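Local coordinates for protein ribokinase, putative (Burkholderia thailandensis, PDB 3B1P) that binds inosine and ADP and probably phosphorylates nucleosides, as a dimeric kinase of the pfkB (ribokinase-like) family, at residues 9-14 against 75-80; 43-48 against 289-294; 93-98 against 122-127. All coordinates share one frame; numbering follows the deposited sequence. Where two conformers were deposited one is given.

Contacts 1 and 2 sit side by side, centres about 9 Å apart, because strands 10-16 and 44-47 are neighbours in the small four-stranded sheet; A10 O and G47 N, 2.8 Å apart, join them. Together they bring D12 and G48 to the ribose hydroxyls of inosine. Contact 3 lies at the edge of the large sheet, its centre about 14 Å from that of contact 1 and about 22 Å from that of contact 2. Helix 76-85 leads on to strand 88-95, and L79 CD2 packs 3.8 Å from V94 CG2. Residues 122-127 meet the base end of the same inosine through M122, and S36 of the second subunit also bonds the nucleoside.

Contact 1. Residues 9-14 against 75-80; sequences IAYDNI and AQPYLD. With NOS (inosine), chain B.
The phenol oxygen of Y11 is gripped beside the first turn of helix 76-85. It gives its proton to the carbonyl of D74 and receives a weak bond from Y78 N, 3.4 Å from Y11 OH with an N-H...O angle of 134°. Y78 N also bonds weakly to A75 O, so the N-H is divided between two weak bonds. P77 CD, 3.8 Å from Y11 OH, adds an apolar neighbour. Strand 10-14 runs at 108° to the helix direction, and the two tyrosines span the gap by sliding past each other in opposite senses. Their rings lie obliquely, planes at 39°, with Y11 CE1 3.8 Å from Y78 CD1; R44 makes a cation-pi contact with Y11, and F46 meets the Y78 ring edge-to-face.

I9 lays its CG2 methyl over one face of the Y78 ring, offset toward the rim, a CH-pi contact 3.5 Å from Y78 CE1 at its nearest. That branch stands anti to the backbone N, while the other leads away from the helix; I9 also packs on M66 and L70 of strand 64-71. At the edge of the same ring, in its plane, A10 O lies 3.4 Å from Y78 CE1. The Y78 hydroxyl bonds to G47 O and Q290 NE2.

D12, the residue after Y11, points its carboxylate at the ribose of inosine. D12 OD1 accepts from inosine O2' at 2.7 Å, while D12 OD2 pairs with inosine O3' at a distance too short to be taken literally. Both ribose hydroxyls are thus read by one carboxylate. The preceding tyrosine is held by D74 and, weakly, by Y78 N, but it is the strand's backbone bonds, such as that of D12 with E45, that probably position D12.

Contact 2. Residues 43-48 against 289-294; sequences RREFGG and PQTYAP. With NOS (inosine), chain B.
The carboxamide of Q290 lies flat under the peptide oxygen of F46, which sits over one amide face, 3.6 Å from Q290 CD. From there the nitrogen is badly aimed: Q290 NE2 is 3.5 Å from F46 O but not hydrogen-bonded to it. The amide's edges are used otherwise, OE1 by R81, NE2 by N52 and the hydroxyl of Y78, which fixes its rotation. CG is anti to the carbonyl carbon and the chain extended beyond it (chi2 174°), which carries the amide past F46 O to its CB. The pyrrolidine of P289 also meets that oxygen, with CG 3.3 Å from F46 O. A bridging water completes the polar link, donating to F46 O at 2.7 Å and accepting from Q290 N.

Toward the R43 end, E45 OE1 stays 3.9 Å from T291 OG1, a loose approach; E45 pairs instead with R43 in a salt bridge, OE2 to NE at 3.0 Å, and T291 OG1 with Q287 O. At the other end the G47-G48 pair, a hallmark of the pfkB family, turns toward the nucleoside: G48 N bonds to inosine O3' at 3.0 Å and weakly to O2'. G48 takes a positive phi (90°), easy for glycine, and is the N-cap of helix 49-59. The loop 289-294 thus packs on edge strand 44-47, between helices 269-284 and 296-307 in the chain, with Y292 resting on helices 49-59 and 269-284.

Contact 3. Residues 93-98 against 122-127; sequences RVLPDT and MMQSHV. With NOS (inosine), chain B.
L95 closes the contact between the edge strand 88-95 of the large ribokinase-fold sheet and the 3-10 segment 122-127, the two slotting together chiefly through apolar groups. The CD1 methyl of L95 presses on the side chain of Q124, 3.4 Å from CB and 3.6 Å from NE2, running across the extended glutamine chain. Its other methyl, CD2, is 4.1 Å from V127 CG2, the two side chains passing in opposite directions. T98 and Q124 point at each other from opposite directions, T98 CG2 4.0 Å from Q124 NE2, and T69 of the neighbouring strand 64-71 lies against R93, L95 and V127.

One charged group takes part: R93, bent at chi2 and chi3 (77° and 60°), folds its guanidinium back so that V127 CG2 lies over one face.

Backbone turns shape both partners. L95 to T98 form a type II turn, which T98 OG1 ties by donating to L95 O from above the carbonyl plane; V127 N bonds to Q124 O within the 3-10 segment. Within the same segment, M122 points away from the strand, placing its SD 3.6 Å from C2 of the inosine base.

Contact 1. Residues 9-14 against 75-80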
loop_
_atom_site.group_PDB
_atom_site.type_symbol
_atom_site.label_atom_id
_atom_site.label_comp_id
_atom_site.label_asym_id
_atom_site.label_seq_id
_atom_site.Cartn_x
_atom_site.Cartn_y
_atom_site.Cartn_z
ATOM N N ILE A 9 4.024 -3.173 -19.854
ATOM C CA ILE A 9 5.293 -3.827 -19.636
ATOM C C ILE A 9 5.992 -2.954 -18.637
ATOM O O ILE A 9 6.119 -1.742 -18.848
ATOM C CB ILE A 9 6.118 -3.997 -20.936
ATOM C CG1 ILE A 9 5.214 -4.497 -22.070
ATOM C CG2 ILE A 9 7.346 -4.876 -20.666
ATOM C CD1 ILE A 9 5.909 -4.418 -23.517
ATOM N N ALA A 10 6.400 -3.549 -17.539
ATOM C CA ALA A 10 6.713 -2.729 -16.380
ATOM C C ALA A 10 7.663 -3.404 -15.415
ATOM O O ALA A 10 7.827 -4.661 -15.402
ATOM C CB ALA A 10 5.403 -2.318 -15.674
ATOM N N TYR A 11 8.339 -2.595 -14.592
ATOM C CA TYR A 11 9.128 -3.139 -13.533
ATOM C C TYR A 11 8.362 -3.024 -12.219
ATOM O O TYR A 11 7.852 -1.929 -11.886
ATOM C CB TYR A 11 10.489 -2.395 -13.397
ATOM C CG TYR A 11 11.382 -2.544 -14.604
ATOM C CD1 TYR A 11 11.929 -3.789 -14.945
ATOM C CD2 TYR A 11 11.690 -1.435 -15.396
ATOM C CE1 TYR A 11 12.778 -3.939 -16.059
ATOM C CE2 TYR A 11 12.523 -1.550 -16.523
ATOM C CZ TYR A 11 13.071 -2.815 -16.850
ATOM O OH TYR A 11 13.898 -2.908 -17.967
ATOM N N ASP A 12 8.305 -4.115 -11.462
ATOM C CA ASP A 12 7.462 -4.177 -10.257
ATOM C C ASP A 12 8.292 -4.170 -9.002
ATOM O O ASP A 12 9.332 -4.859 -8.946
ATOM C CB ASP A 12 6.591 -5.485 -10.204
ATOM C CG ASP A 12 5.496 -5.496 -11.207
ATOM O OD1 ASP A 12 5.154 -4.485 -11.824
ATOM O OD2 ASP A 12 4.911 -6.583 -11.405
ATOM N N ASN A 13 7.828 -3.427 -7.985
ATOM C CA ASN A 13 8.389 -3.498 -6.651
ATOM C C ASN A 13 7.266 -3.935 -5.708
ATOM O O ASN A 13 6.353 -3.147 -5.478
ATOM C CB ASN A 13 8.922 -2.105 -6.278
ATOM C CG ASN A 13 9.935 -1.598 -7.283
ATOM O OD1 ASN A 13 9.592 -0.907 -8.246
ATOM N ND2 ASN A 13 11.176 -2.004 -7.103
ATOM N N ILE A 14 7.340 -5.162 -5.203
ATOM C CA ILE A 14 6.200 -5.798 -4.511
ATOM C C ILE A 14 6.473 -5.938 -3.032
ATOM O O ILE A 14 7.505 -6.507 -2.624
ATOM C CB ILE A 14 5.896 -7.195 -5.174
ATOM C CG1 ILE A 14 5.489 -6.950 -6.623
ATOM C CG2 ILE A 14 4.817 -7.912 -4.353
ATOM C CD1 ILE A 14 5.595 -8.236 -7.555
ATOM N N ALA A 75 14.932 0.352 -20.596
ATOM C CA ALA A 75 14.321 -0.849 -21.210
ATOM C C ALA A 75 15.278 -2.051 -21.272
ATOM O O ALA A 75 14.836 -3.214 -21.322
ATOM C CB ALA A 75 13.832 -0.530 -22.588
ATOM N N GLN A 76 16.586 -1.798 -21.255
ATOM C CA GLN A 76 17.524 -2.875 -21.635
ATOM C C GLN A 76 17.409 -4.235 -20.913
ATOM O O GLN A 76 17.378 -5.273 -21.602
ATOM C CB GLN A 76 19.003 -2.417 -21.657
ATOM C CG GLN A 76 19.874 -3.389 -22.582
ATOM C CD GLN A 76 19.465 -3.287 -24.042
ATOM O OE1 GLN A 76 19.159 -2.204 -24.553
ATOM N NE2 GLN A 76 19.395 -4.438 -24.723
ATOM N N PRO A 77 17.415 -4.262 -19.571
ATOM C CA PRO A 77 17.258 -5.580 -18.964
ATOM C C PRO A 77 16.023 -6.362 -19.456
ATOM O O PRO A 77 16.094 -7.615 -19.560
ATOM C CB PRO A 77 17.161 -5.275 -17.474
ATOM C CG PRO A 77 18.019 -3.997 -17.338
ATOM C CD PRO A 77 17.614 -3.224 -18.537
ATOM N N TYR A 78 14.918 -5.673 -19.749
ATOM C CA TYR A 78 13.680 -6.376 -20.154
ATOM C C TYR A 78 13.883 -6.881 -21.609
ATOM O O TYR A 78 13.485 -7.998 -21.993
ATOM C CB TYR A 78 12.452 -5.447 -20.027
ATOM C CG TYR A 78 11.210 -6.167 -19.493
ATOM C CD1 TYR A 78 10.387 -5.567 -18.549
ATOM C CD2 TYR A 78 10.867 -7.447 -19.970
ATOM C CE1 TYR A 78 9.218 -6.243 -18.060
ATOM C CE2 TYR A 78 9.749 -8.113 -19.493
ATOM C CZ TYR A 78 8.942 -7.483 -18.536
ATOM O OH TYR A 78 7.797 -8.098 -18.079
ATOM N N LEU A 79 14.520 -6.053 -22.425
ATOM C CA LEU A 79 14.739 -6.425 -23.845
ATOM C C LEU A 79 15.625 -7.665 -23.903
ATOM O O LEU A 79 15.350 -8.578 -24.667
ATOM C CB LEU A 79 15.389 -5.287 -24.613
ATOM C CG LEU A 79 14.617 -3.978 -24.543
ATOM C CD1 LEU A 79 15.493 -2.903 -25.214
ATOM C CD2 LEU A 79 13.286 -4.090 -25.211
ATOM N N ASP A 80 16.655 -7.689 -23.069
ATOM C CA ASP A 80 17.564 -8.831 -22.969
ATOM C C ASP A 80 16.871 -10.077 -22.414
ATOM O O ASP A 80 17.182 -11.206 -22.818
ATOM C CB ASP A 80 18.757 -8.494 -22.091
ATOM C CG ASP A 80 19.694 -7.457 -22.734
ATOM O OD1 ASP A 80 19.503 -7.101 -23.920
ATOM O OD2 ASP A 80 20.592 -7.002 -22.016
HETATM N N9 NOS B . -0.009 -3.036 -13.148
HETATM C C4 NOS B . -0.538 -2.229 -14.071
HETATM N N3 NOS B . -0.577 -2.169 -15.442
HETATM C C2 NOS B . -1.242 -1.214 -16.108
HETATM N N1 NOS B . -1.908 -0.237 -15.409
HETATM C C6 NOS B . -1.917 -0.187 -14.053
HETATM O O6 NOS B . -2.659 0.763 -13.428
HETATM C C5 NOS B . -1.291 -1.245 -13.261
HETATM N N7 NOS B . -1.111 -1.519 -11.956
HETATM C C8 NOS B . -0.314 -2.637 -11.871
HETATM C "C5'" NOS B . -0.179 -7.558 -12.142
HETATM O "O5'" NOS B . -1.333 -7.973 -12.913
HETATM C "C4'" NOS B . 0.575 -6.492 -12.954
HETATM O "O4'" NOS B . -0.216 -5.313 -13.064
HETATM C "C1'" NOS B . 0.731 -4.262 -13.468
HETATM C "C2'" NOS B . 1.929 -4.539 -12.613
HETATM O "O2'" NOS B . 3.058 -4.191 -13.422
HETATM C "C3'" NOS B . 1.871 -6.029 -12.300
HETATM O "O3'" NOS B . 3.010 -6.738 -12.884
#

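Contact 2. Residues 43-48 against 289-294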
loop_
_atom_site.group_PDB
_atom_site.type_symbol
_atom_site.label_atom_id
_atom_site.label_comp_id
_atom_site.label_asym_id
_atom_site.label_seq_id
_atom_site.Cartn_x
_atom_site.Cartn_y
_atom_site.Cartn_z
ATOM N N ARG A 43 13.415 -5.602 -4.171
ATOM C CA ARG A 43 13.986 -6.128 -5.417
ATOM C C ARG A 43 13.033 -5.879 -6.550
ATOM O O ARG A 43 11.831 -6.101 -6.429
ATOM C CB ARG A 43 14.373 -7.623 -5.352
ATOM C CG ARG A 43 13.482 -8.529 -4.530
ATOM C CD ARG A 43 14.021 -9.972 -4.490
ATOM N NE ARG A 43 13.747 -10.677 -5.752
ATOM C CZ ARG A 43 14.659 -11.059 -6.650
ATOM N NH1 ARG A 43 15.957 -10.849 -6.440
ATOM N NH2 ARG A 43 14.268 -11.678 -7.763
ATOM N N ARG A 44 13.567 -5.387 -7.650
ATOM C CA ARG A 44 12.775 -5.070 -8.791
ATOM C C ARG A 44 12.487 -6.415 -9.462
ATOM O O ARG A 44 13.346 -7.312 -9.415
ATOM C CB ARG A 44 13.557 -4.137 -9.673
ATOM C CG ARG A 44 12.758 -3.506 -10.751
ATOM C CD ARG A 44 13.631 -2.608 -11.632
ATOM N NE ARG A 44 14.546 -3.367 -12.512
ATOM C CZ ARG A 44 15.275 -2.817 -13.491
ATOM N NH1 ARG A 44 15.164 -1.520 -13.734
ATOM N NH2 ARG A 44 16.088 -3.563 -14.246
ATOM N N GLU A 45 11.262 -6.588 -9.960
ATOM C CA GLU A 45 10.868 -7.797 -10.723
ATOM C C GLU A 45 10.356 -7.392 -12.076
ATOM O O GLU A 45 9.906 -6.277 -12.289
ATOM C CB GLU A 45 9.768 -8.594 -10.022
ATOM C CG GLU A 45 10.025 -8.939 -8.575
ATOM C CD GLU A 45 10.952 -10.150 -8.346
ATOM O OE1 GLU A 45 11.541 -10.721 -9.294
ATOM O OE2 GLU A 45 11.101 -10.521 -7.161
ATOM N N PHE A 46 10.423 -8.330 -13.032
ATOM C CA PHE A 46 9.878 -8.155 -14.331
ATOM C C PHE A 46 8.374 -8.362 -14.245
ATOM O O PHE A 46 7.917 -9.393 -13.735
ATOM C CB PHE A 46 10.498 -9.168 -15.295
ATOM C CG PHE A 46 11.965 -8.923 -15.522
ATOM C CD1 PHE A 46 12.925 -9.735 -14.940
ATOM C CD2 PHE A 46 12.357 -7.891 -16.360
ATOM C CE1 PHE A 46 14.317 -9.508 -15.172
ATOM C CE2 PHE A 46 13.730 -7.640 -16.592
ATOM C CZ PHE A 46 14.699 -8.470 -16.018
ATOM N N GLY A 47 7.651 -7.349 -14.705
ATOM C CA GLY A 47 6.186 -7.346 -14.647
ATOM C C GLY A 47 5.524 -6.625 -15.778
ATOM O O GLY A 47 6.001 -6.607 -16.910
ATOM N N GLY A 48 4.369 -6.020 -15.464
ATOM C CA GLY A 48 3.528 -5.464 -16.488
ATOM C C GLY A 48 2.556 -6.587 -16.929
ATOM O O GLY A 48 2.988 -7.781 -17.030
ATOM N N PRO A 289 5.793 -11.801 -10.311
ATOM C CA PRO A 289 4.845 -12.413 -11.245
ATOM C C PRO A 289 5.428 -13.420 -12.244
ATOM O O PRO A 289 4.649 -14.168 -12.862
ATOM C CB PRO A 289 4.255 -11.219 -11.997
ATOM C CG PRO A 289 5.299 -10.140 -11.872
ATOM C CD PRO A 289 5.979 -10.351 -10.554
ATOM N N GLN A 290 6.750 -13.406 -12.462
ATOM C CA GLN A 290 7.309 -14.252 -13.523
ATOM C C GLN A 290 8.457 -15.137 -13.021
ATOM O O GLN A 290 9.215 -15.640 -13.835
ATOM C CB GLN A 290 7.815 -13.436 -14.703
ATOM C CG GLN A 290 6.755 -12.579 -15.426
ATOM C CD GLN A 290 7.342 -11.693 -16.500
ATOM O OE1 GLN A 290 8.399 -12.012 -17.092
ATOM N NE2 GLN A 290 6.701 -10.568 -16.752
ATOM N N THR A 291 8.579 -15.327 -11.726
ATOM C CA THR A 291 9.655 -16.127 -11.130
ATOM C C THR A 291 9.441 -17.650 -11.286
ATOM O O THR A 291 10.400 -18.424 -11.439
ATOM C CB THR A 291 9.779 -15.767 -9.655
ATOM O OG1 THR A 291 10.013 -14.351 -9.541
ATOM C CG2 THR A 291 10.900 -16.503 -8.993
ATOM N N TYR A 292 8.187 -18.074 -11.219
ATOM C CA TYR A 292 7.889 -19.522 -11.402
ATOM C C TYR A 292 8.338 -19.928 -12.826
ATOM O O TYR A 292 8.191 -19.152 -13.790
ATOM C CB TYR A 292 6.377 -19.793 -11.150
ATOM C CG TYR A 292 5.443 -19.314 -12.265
ATOM C CD1 TYR A 292 5.384 -17.971 -12.636
ATOM C CD2 TYR A 292 4.622 -20.215 -12.931
ATOM C CE1 TYR A 292 4.492 -17.537 -13.708
ATOM C CE2 TYR A 292 3.776 -19.823 -13.980
ATOM C CZ TYR A 292 3.708 -18.476 -14.336
ATOM O OH TYR A 292 2.855 -18.141 -15.322
ATOM N N ALA A 293 8.909 -21.128 -12.996
ATOM C CA ALA A 293 9.411 -21.541 -14.299
ATOM C C ALA A 293 9.260 -23.027 -14.585
ATOM O O ALA A 293 10.249 -23.709 -14.875
ATOM C CB ALA A 293 10.908 -21.145 -14.450
ATOM N N PRO A 294 8.040 -23.561 -14.454
ATOM C CA PRO A 294 7.825 -24.985 -14.785
ATOM C C PRO A 294 8.088 -25.294 -16.270
ATOM O O PRO A 294 7.836 -24.436 -17.153
ATOM C CB PRO A 294 6.320 -25.177 -14.455
ATOM C CG PRO A 294 5.738 -23.791 -14.780
ATOM C CD PRO A 294 6.762 -22.867 -14.160
HETATM N N9 NOS B . -0.009 -3.036 -13.148
HETATM C C4 NOS B . -0.538 -2.229 -14.071
HETATM N N3 NOS B . -0.577 -2.169 -15.442
HETATM C C2 NOS B . -1.242 -1.214 -16.108
HETATM N N1 NOS B . -1.908 -0.237 -15.409
HETATM C C6 NOS B . -1.917 -0.187 -14.053
HETATM O O6 NOS B . -2.659 0.763 -13.428
HETATM C C5 NOS B . -1.291 -1.245 -13.261
HETATM N N7 NOS B . -1.111 -1.519 -11.956
HETATM C C8 NOS B . -0.314 -2.637 -11.871
HETATM C "C5'" NOS B . -0.179 -7.558 -12.142
HETATM O "O5'" NOS B . -1.333 -7.973 -12.913
HETATM C "C4'" NOS B . 0.575 -6.492 -12.954
HETATM O "O4'" NOS B . -0.216 -5.313 -13.064
HETATM C "C1'" NOS B . 0.731 -4.262 -13.468
HETATM C "C2'" NOS B . 1.929 -4.539 -12.613
HETATM O "O2'" NOS B . 3.058 -4.191 -13.422
HETATM C "C3'" NOS B . 1.871 -6.029 -12.300
HETATM O "O3'" NOS B . 3.010 -6.738 -12.884
HETATM O O HOH W 1 8.743 -11.424 -12.078
#

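Contact 3. Residues 93-98 against 122-127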
loop_
_atom_site.group_PDB
_atom_site.type_symbol
_atom_site.label_atom_id
_atom_site.label_comp_id
_atom_site.label_asym_id
_atom_site.label_seq_id
_atom_site.Cartn_x
_atom_site.Cartn_y
_atom_site.Cartn_z
ATOM N N ARG A 93 7.645 -1.551 -28.537
ATOM C CA ARG A 93 8.209 -0.251 -28.942
ATOM C C ARG A 93 8.961 0.361 -27.793
ATOM O O ARG A 93 8.423 0.479 -26.689
ATOM C CB ARG A 93 7.134 0.723 -29.386
ATOM C CG ARG A 93 7.717 1.986 -30.038
ATOM C CD ARG A 93 8.172 1.669 -31.486
ATOM N NE ARG A 93 7.036 1.194 -32.289
ATOM C CZ ARG A 93 6.139 2.004 -32.857
ATOM N NH1 ARG A 93 6.278 3.317 -32.717
ATOM N NH2 ARG A 93 5.115 1.509 -33.567
ATOM N N VAL A 94 10.200 0.803 -28.053
ATOM C CA VAL A 94 11.050 1.376 -27.015
ATOM C C VAL A 94 11.126 2.893 -27.326
ATOM O O VAL A 94 11.628 3.281 -28.399
ATOM C CB VAL A 94 12.443 0.734 -27.040
ATOM C CG1 VAL A 94 13.326 1.352 -26.016
ATOM C CG2 VAL A 94 12.351 -0.780 -26.732
ATOM N N LEU A 95 10.599 3.743 -26.429
ATOM C CA LEU A 95 10.438 5.163 -26.741
ATOM C C LEU A 95 11.649 5.946 -26.232
ATOM O O LEU A 95 12.099 5.762 -25.083
ATOM C CB LEU A 95 9.117 5.710 -26.164
ATOM C CG LEU A 95 7.878 4.960 -26.679
ATOM C CD1 LEU A 95 6.599 5.517 -26.036
ATOM C CD2 LEU A 95 7.682 4.963 -28.202
ATOM N N PRO A 96 12.177 6.859 -27.094
ATOM C CA PRO A 96 13.384 7.560 -26.697
ATOM C C PRO A 96 13.190 8.447 -25.458
ATOM O O PRO A 96 12.140 9.035 -25.355
ATOM C CB PRO A 96 13.692 8.464 -27.917
ATOM C CG PRO A 96 12.494 8.524 -28.741
ATOM C CD PRO A 96 11.714 7.194 -28.462
ATOM N N ASP A 97 14.187 8.507 -24.575
ATOM C CA ASP A 97 14.293 9.516 -23.514
ATOM C C ASP A 97 13.066 9.485 -22.614
ATOM O O ASP A 97 12.555 10.515 -22.209
ATOM C CB ASP A 97 14.460 10.894 -24.143
ATOM C CG ASP A 97 15.874 11.097 -24.680
ATOM O OD1 ASP A 97 15.930 11.480 -25.814
ATOM O OD2 ASP A 97 16.881 10.835 -23.970
ATOM N N THR A 98 12.562 8.270 -22.401
ATOM C CA THR A 98 11.417 8.033 -21.515
ATOM C C THR A 98 11.798 6.848 -20.618
ATOM O O THR A 98 12.689 6.065 -20.964
ATOM C CB THR A 98 10.136 7.736 -22.293
ATOM O OG1 THR A 98 10.311 6.563 -23.072
ATOM C CG2 THR A 98 9.834 8.818 -23.257
ATOM N N MET A 122 4.274 3.749 -20.738
ATOM C CA MET A 122 2.939 3.233 -20.925
ATOM C C MET A 122 1.925 4.247 -21.399
ATOM O O MET A 122 0.951 3.934 -22.083
ATOM C CB MET A 122 2.456 2.521 -19.624
ATOM C CG MET A 122 1.122 1.749 -19.902
ATOM S SD MET A 122 0.362 1.171 -18.354
ATOM C CE MET A 122 -0.660 2.615 -17.891
ATOM N N MET A 123 2.159 5.520 -21.062
ATOM C CA MET A 123 1.308 6.637 -21.481
ATOM C C MET A 123 1.164 6.764 -22.996
ATOM O O MET A 123 0.248 7.363 -23.469
ATOM C CB MET A 123 1.858 7.975 -20.935
ATOM C CG MET A 123 1.687 8.141 -19.437
ATOM S SD MET A 123 2.359 9.709 -18.795
ATOM C CE MET A 123 4.118 9.347 -18.776
ATOM N N GLN A 124 2.139 6.230 -23.730
ATOM C CA GLN A 124 2.163 6.325 -25.181
ATOM C C GLN A 124 1.887 4.998 -25.809
ATOM O O GLN A 124 2.251 4.800 -26.978
ATOM C CB GLN A 124 3.527 6.849 -25.670
ATOM C CG GLN A 124 3.783 8.283 -25.174
ATOM C CD GLN A 124 5.123 8.823 -25.603
ATOM O OE1 GLN A 124 5.278 9.237 -26.751
ATOM N NE2 GLN A 124 6.107 8.809 -24.707
ATOM N N SER A 125 1.199 4.087 -25.085
ATOM C CA SER A 125 0.918 2.757 -25.660
ATOM C C SER A 125 0.175 2.751 -27.028
ATOM O O SER A 125 0.322 1.808 -27.804
ATOM C CB SER A 125 0.185 1.881 -24.599
ATOM O OG SER A 125 -1.124 2.374 -24.411
ATOM N N HIS A 126 -0.634 3.763 -27.325
ATOM C CA HIS A 126 -1.383 3.854 -28.581
ATOM C C HIS A 126 -0.472 4.095 -29.836
ATOM O O HIS A 126 -0.967 4.098 -30.946
ATOM C CB HIS A 126 -2.433 4.981 -28.465
ATOM C CG HIS A 126 -1.846 6.264 -27.975
ATOM N ND1 HIS A 126 -1.576 6.485 -26.640
ATOM C CD2 HIS A 126 -1.395 7.363 -28.644
ATOM C CE1 HIS A 126 -1.029 7.685 -26.502
ATOM N NE2 HIS A 126 -0.901 8.230 -27.704
ATOM N N VAL A 127 0.817 4.303 -29.650
ATOM C CA VAL A 127 1.755 4.360 -30.826
ATOM C C VAL A 127 1.795 3.023 -31.560
ATOM O O VAL A 127 2.078 2.976 -32.756
ATOM C CB VAL A 127 3.189 4.893 -30.488
ATOM C CG1 VAL A 127 3.104 6.366 -29.987
ATOM C CG2 VAL A 127 3.960 3.996 -29.533
HETATM N N9 NOS B . -0.009 -3.036 -13.148
HETATM C C4 NOS B . -0.538 -2.229 -14.071
HETATM N N3 NOS B . -0.577 -2.169 -15.442
HETATM C C2 NOS B . -1.242 -1.214 -16.108
HETATM N N1 NOS B . -1.908 -0.237 -15.409
HETATM C C6 NOS B . -1.917 -0.187 -14.053
HETATM O O6 NOS B . -2.659 0.763 -13.428
HETATM C C5 NOS B . -1.291 -1.245 -13.261
HETATM N N7 NOS B . -1.111 -1.519 -11.956
HETATM C C8 NOS B . -0.314 -2.637 -11.871
HETATM C "C5'" NOS B . -0.179 -7.558 -12.142
HETATM O "O5'" NOS B . -1.333 -7.973 -12.913
HETATM C "C4'" NOS B . 0.575 -6.492 -12.954
HETATM O "O4'" NOS B . -0.216 -5.313 -13.064
HETATM C "C1'" NOS B . 0.731 -4.262 -13.468
HETATM C "C2'" NOS B . 1.929 -4.539 -12.613
HETATM O "O2'" NOS B . 3.058 -4.191 -13.422
HETATM C "C3'" NOS B . 1.871 -6.029 -12.300
HETATM O "O3'" NOS B . 3.010 -6.738 -12.884
#